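Local structure of putative cytochrome P450 154A1 (Streptomyces coelicolor, 1ODO) at residues 263-266 against 267-271; 334-337 against 338-341. The protein belongs to the cytochrome P450 family of haem proteins, and here carries a protoporphyrin IX containing iron together with 4-phenyl-1H-imidazole. All coordinates share one frame; numbering follows the deposited sequence.

Interaction 1 (263-266 against 267-271); sequences DQLA and LVRKG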
loop_
_atom_site.group_PDB
_atom_site.type_symbol
_atom_site.label_atom_id
_atom_site.label_comp_id
_atom_site.label_asym_id
_atom_site.label_seq_id
_atom_site.Cartn_x
_atom_site.Cartn_y
_atom_site.Cartn_z
ATOM N N ASP A 263 -0.543 4.013 26.366
ATOM C CA ASP A 263 -0.095 2.767 26.979
ATOM C C ASP A 263 0.839 2.010 26.045
ATOM O O ASP A 263 1.779 1.353 26.487
ATOM C CB ASP A 263 -1.288 1.871 27.321
ATOM C CG ASP A 263 -2.016 2.314 28.574
ATOM O OD1 ASP A 263 -3.022 1.662 28.931
ATOM O OD2 ASP A 263 -1.585 3.307 29.205
ATOM N N GLN A 264 0.575 2.100 24.748
ATOM C CA GLN A 264 1.406 1.408 23.774
ATOM C C GLN A 264 2.800 2.027 23.688
ATOM O O GLN A 264 3.792 1.315 23.551
ATOM C CB GLN A 264 0.719 1.412 22.404
ATOM C CG GLN A 264 -0.646 0.719 22.408
ATOM C CD GLN A 264 -0.565 -0.738 22.830
ATOM O OE1 GLN A 264 0.045 -1.559 22.148
ATOM N NE2 GLN A 264 -1.177 -1.065 23.968
ATOM N N LEU A 265 2.877 3.351 23.770
ATOM C CA LEU A 265 4.172 4.024 23.705
ATOM C C LEU A 265 4.957 3.652 24.963
ATOM O O LEU A 265 6.164 3.417 24.911
ATOM C CB LEU A 265 3.986 5.541 23.634
ATOM C CG LEU A 265 5.262 6.388 23.575
ATOM C CD1 LEU A 265 6.159 5.921 22.443
ATOM C CD2 LEU A 265 4.880 7.850 23.396
ATOM N N ALA A 266 4.257 3.590 26.093
ATOM C CA ALA A 266 4.883 3.240 27.364
ATOM C C ALA A 266 5.463 1.827 27.285
ATOM O O ALA A 266 6.523 1.552 27.842
ATOM C CB ALA A 266 3.858 3.331 28.498
ATOM N N LEU A 267 4.770 0.928 26.589
ATOM C CA LEU A 267 5.254 -0.446 26.457
ATOM C C LEU A 267 6.593 -0.434 25.736
ATOM O O LEU A 267 7.490 -1.227 26.043
ATOM C CB LEU A 267 4.256 -1.302 25.675
ATOM C CG LEU A 267 2.962 -1.671 26.403
ATOM C CD1 LEU A 267 2.012 -2.358 25.435
ATOM C CD2 LEU A 267 3.279 -2.577 27.590
ATOM N N VAL A 268 6.726 0.459 24.764
ATOM C CA VAL A 268 7.973 0.553 24.019
ATOM C C VAL A 268 9.070 1.078 24.944
ATOM O O VAL A 268 10.161 0.515 25.011
ATOM C CB VAL A 268 7.842 1.507 22.811
ATOM C CG1 VAL A 268 9.191 1.653 22.123
ATOM C CG2 VAL A 268 6.805 0.965 21.831
ATOM N N ARG A 269 8.771 2.155 25.665
ATOM C CA ARG A 269 9.745 2.744 26.578
ATOM C C ARG A 269 10.167 1.792 27.697
ATOM O O ARG A 269 11.302 1.844 28.171
ATOM C CB ARG A 269 9.192 4.046 27.161
ATOM C CG ARG A 269 8.853 5.090 26.101
ATOM C CD ARG A 269 8.444 6.410 26.733
ATOM N NE ARG A 269 8.123 7.447 25.752
ATOM C CZ ARG A 269 8.917 7.806 24.745
ATOM N NH1 ARG A 269 10.087 7.207 24.566
ATOM N NH2 ARG A 269 8.550 8.784 23.926
ATOM N N LYS A 270 9.260 0.917 28.119
ATOM C CA LYS A 270 9.575 -0.032 29.180
ATOM C C LYS A 270 10.384 -1.198 28.637
ATOM O O LYS A 270 10.969 -1.962 29.398
ATOM C CB LYS A 270 8.296 -0.564 29.832
ATOM C CG LYS A 270 7.618 0.423 30.766
ATOM C CD LYS A 270 6.372 -0.175 31.401
ATOM C CE LYS A 270 5.283 -0.416 30.371
ATOM N NZ LYS A 270 4.075 -1.042 30.981
ATOM N N GLY A 271 10.418 -1.331 27.315
ATOM C CA GLY A 271 11.163 -2.416 26.704
ATOM C C GLY A 271 10.351 -3.698 26.595
ATOM O O GLY A 271 10.904 -4.761 26.315
HETATM O O HOH W 1 1.982 -0.055 29.164
#

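Interaction 2 (334-337 against 338-341); sequences TFDA and TRTV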
loop_
_atom_site.group_PDB
_atom_site.type_symbol
_atom_site.label_atom_id
_atom_site.label_comp_id
_atom_site.label_asym_id
_atom_site.label_seq_id
_atom_site.Cartn_x
_atom_site.Cartn_y
_atom_site.Cartn_z
ATOM N N THR A 334 -8.912 -4.260 19.006
ATOM C CA THR A 334 -8.109 -3.509 19.966
ATOM C C THR A 334 -6.649 -3.554 19.540
ATOM O O THR A 334 -6.145 -4.611 19.158
ATOM C CB THR A 334 -8.209 -4.108 21.388
ATOM O OG1 THR A 334 -9.571 -4.089 21.829
ATOM C CG2 THR A 334 -7.362 -3.297 22.367
ATOM N N PHE A 335 -5.975 -2.409 19.591
ATOM C CA PHE A 335 -4.565 -2.350 19.211
ATOM C C PHE A 335 -3.789 -2.842 20.430
ATOM O O PHE A 335 -3.938 -2.301 21.524
ATOM C CB PHE A 335 -4.151 -0.912 18.875
ATOM C CG PHE A 335 -2.736 -0.789 18.366
ATOM C CD1 PHE A 335 -2.485 -0.597 17.010
ATOM C CD2 PHE A 335 -1.656 -0.868 19.245
ATOM C CE1 PHE A 335 -1.177 -0.486 16.530
ATOM C CE2 PHE A 335 -0.340 -0.759 18.778
ATOM C CZ PHE A 335 -0.101 -0.567 17.419
ATOM N N ASP A 336 -2.978 -3.875 20.238
ATOM C CA ASP A 336 -2.181 -4.446 21.318
ATOM C C ASP A 336 -0.853 -4.937 20.748
ATOM O O ASP A 336 -0.788 -5.995 20.134
ATOM C CB ASP A 336 -2.961 -5.600 21.967
ATOM C CG ASP A 336 -2.141 -6.376 22.991
ATOM O OD1 ASP A 336 -1.096 -5.871 23.451
ATOM O OD2 ASP A 336 -2.557 -7.497 23.344
ATOM N N ALA A 337 0.206 -4.158 20.954
ATOM C CA ALA A 337 1.530 -4.521 20.452
ATOM C C ALA A 337 2.184 -5.702 21.176
ATOM O O ALA A 337 3.240 -6.177 20.757
ATOM C CB ALA A 337 2.458 -3.297 20.493
ATOM N N THR A 338 1.565 -6.178 22.255
ATOM C CA THR A 338 2.121 -7.304 23.000
ATOM C C THR A 338 1.629 -8.654 22.465
ATOM O O THR A 338 2.078 -9.699 22.926
ATOM C CB THR A 338 1.764 -7.240 24.507
ATOM O OG1 THR A 338 0.383 -7.579 24.690
ATOM C CG2 THR A 338 2.019 -5.845 25.067
ATOM N N ARG A 339 0.714 -8.632 21.497
ATOM C CA ARG A 339 0.180 -9.872 20.922
ATOM C C ARG A 339 1.229 -10.920 20.592
ATOM O O ARG A 339 2.252 -10.616 19.978
ATOM C CB ARG A 339 -0.605 -9.584 19.640
ATOM C CG ARG A 339 -1.948 -8.938 19.851
ATOM C CD ARG A 339 -2.582 -8.564 18.513
ATOM N NE ARG A 339 -3.793 -7.781 18.720
ATOM C CZ ARG A 339 -4.966 -8.295 19.077
ATOM N NH1 ARG A 339 -5.096 -9.605 19.257
ATOM N NH2 ARG A 339 -6.000 -7.495 19.278
ATOM N N THR A 340 0.963 -12.161 20.985
ATOM C CA THR A 340 1.886 -13.253 20.716
ATOM C C THR A 340 1.747 -13.627 19.240
ATOM O O THR A 340 2.730 -13.939 18.574
ATOM C CB THR A 340 1.570 -14.483 21.593
ATOM O OG1 THR A 340 1.825 -14.165 22.968
ATOM C CG2 THR A 340 2.433 -15.667 21.186
ATOM N N VAL A 341 0.513 -13.600 18.739
ATOM C CA VAL A 341 0.243 -13.928 17.340
ATOM C C VAL A 341 0.118 -12.584 16.625
ATOM O O VAL A 341 -0.859 -11.858 16.816
ATOM C CB VAL A 341 -1.071 -14.716 17.183
ATOM C CG1 VAL A 341 -1.316 -15.031 15.709
ATOM C CG2 VAL A 341 -1.005 -16.003 17.991
#

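Interaction 1 (263-266 against 267-271)
Along helix 262-270, which corresponds by position to the J helix of the cytochrome P450 fold, Leu-265 and Arg-269 meet one turn apart, as do Gln-264 and Leu-267, just before the helix closes in a Schellman motif at Gly-271. That glycine takes a positive phi of 86°, and its N returns to Val-268 O at 3.0 Å. The i to i+4 ladder is complete here, with the bond from Arg-269 N to Leu-265 O nearly straight at 165°. Side chains then add a second layer to this framework. Arg-269 reaches outward from the helix and leans back toward Leu-265, its chain extended from CG to NE, passing the isobutyl group of Leu-265 at a slant: Arg-269 NE lies 3.7 Å from Leu-265 CG, while Leu-265 CD1 sits over one face of the guanidinium, displaced toward its rim. Beyond the pair, Leu-265 also touches Trp-275 of helix 275-285. On another side of the helix, Gln-264 and Leu-267 lie alongside one another and point the same way, Gln-264 NE2 resting 3.7 Å from Leu-267 CD1. The buried amide turns its OE1 to Ala-337 N, which satisfies that oxygen away from the helix. Lys-270 shows how a long chain can serve at both ends: its methylenes fold over the carbonyl of Ala-266, and a bend at chi3 (-67°) brings Lys-270 CE to 3.4 Å from Ala-266 O and sends the amine back toward the start of the helix. Lys-270 NZ forms a salt bridge with Glu-272 and donates to a water at 2.9 Å, and that same water donates to Asp-263 O at 3.0 Å.

Interaction 2 (334-337 against 338-341)
The carboxylate of Asp-336 and the side chain of Thr-338 lie aslant to each other, and one oxygen, OD1, takes both of the bonds between them. Thr-338 OG1 donates to the syn lone pair of Asp-336 OD1 at 2.6 Å, whereas Thr-338 N reaches the same Asp-336 OD1 at 2.9 Å from well above the carboxylate plane. The two donors therefore come from different directions, which fixes the rotation of the acid as well as its position. Thr-338 makes this possible by setting OG1 between its own N and carbonyl carbon (chi1 74°), from where hydroxyl and amide can serve one acceptor. The hydrogen bond from Thr-338 N to the side chain of Asp-336 closes an Asx turn, superposed on a type I beta turn from Asp-336 to Arg-339 whose backbone bond, Arg-339 N to Asp-336 O, is long and weak at 3.3 Å. In sequence this is the FDxxR segment between the K helix and the haem-binding region of cytochromes P450, and Arg-339 is consistent with the arginine that completes the family's Glu-Arg-Arg triad: its NE forms a salt bridge with Glu-281, and its NH2 lies close to Arg-284. The extended chain of Arg-339 passes the Asp-336 side chain obliquely, the carboxylate and guanidinium planes 52° apart, and Arg-339 CG comes 3.2 Å from Asp-336 O. Glu-281 also accepts from Asp-336 N, so one carboxylate grips both the turn and the arginine. Farther out, the guanidinium turns its edge to Thr-334 O, Arg-339 NH2 bonding there at 2.9 Å with a nearly straight N-H (165°) and with the oxygen in the guanidinium plane. Two more carbonyls complete the grip: Asp-331 O accepts from NH2 and Glu-330 O from NH1.

Overall arrangement
Interactions 1 and 2 follow one another along the chain, yet their centres lie only about 13 Å apart and the two meet directly. Gln-264 OE1, on the helix, probably accepts a hydrogen bond from Ala-337 N at 2.9 Å, and the same oxygen packs against the ring of Phe-335. Nearby, Leu-267 CD1 touches Thr-338 CG2 at 3.5 Å. Helix 275-285 touches both, meeting Leu-265 and Val-268 of interaction 1 and Phe-335 and Arg-339 of interaction 2. Both sit at the surface, and neither supplies a residue to the 4-phenyl-1H-imidazole pocket; this is a case of a local helix and a local turn docked through a buried amide and a leucine-threonine contact.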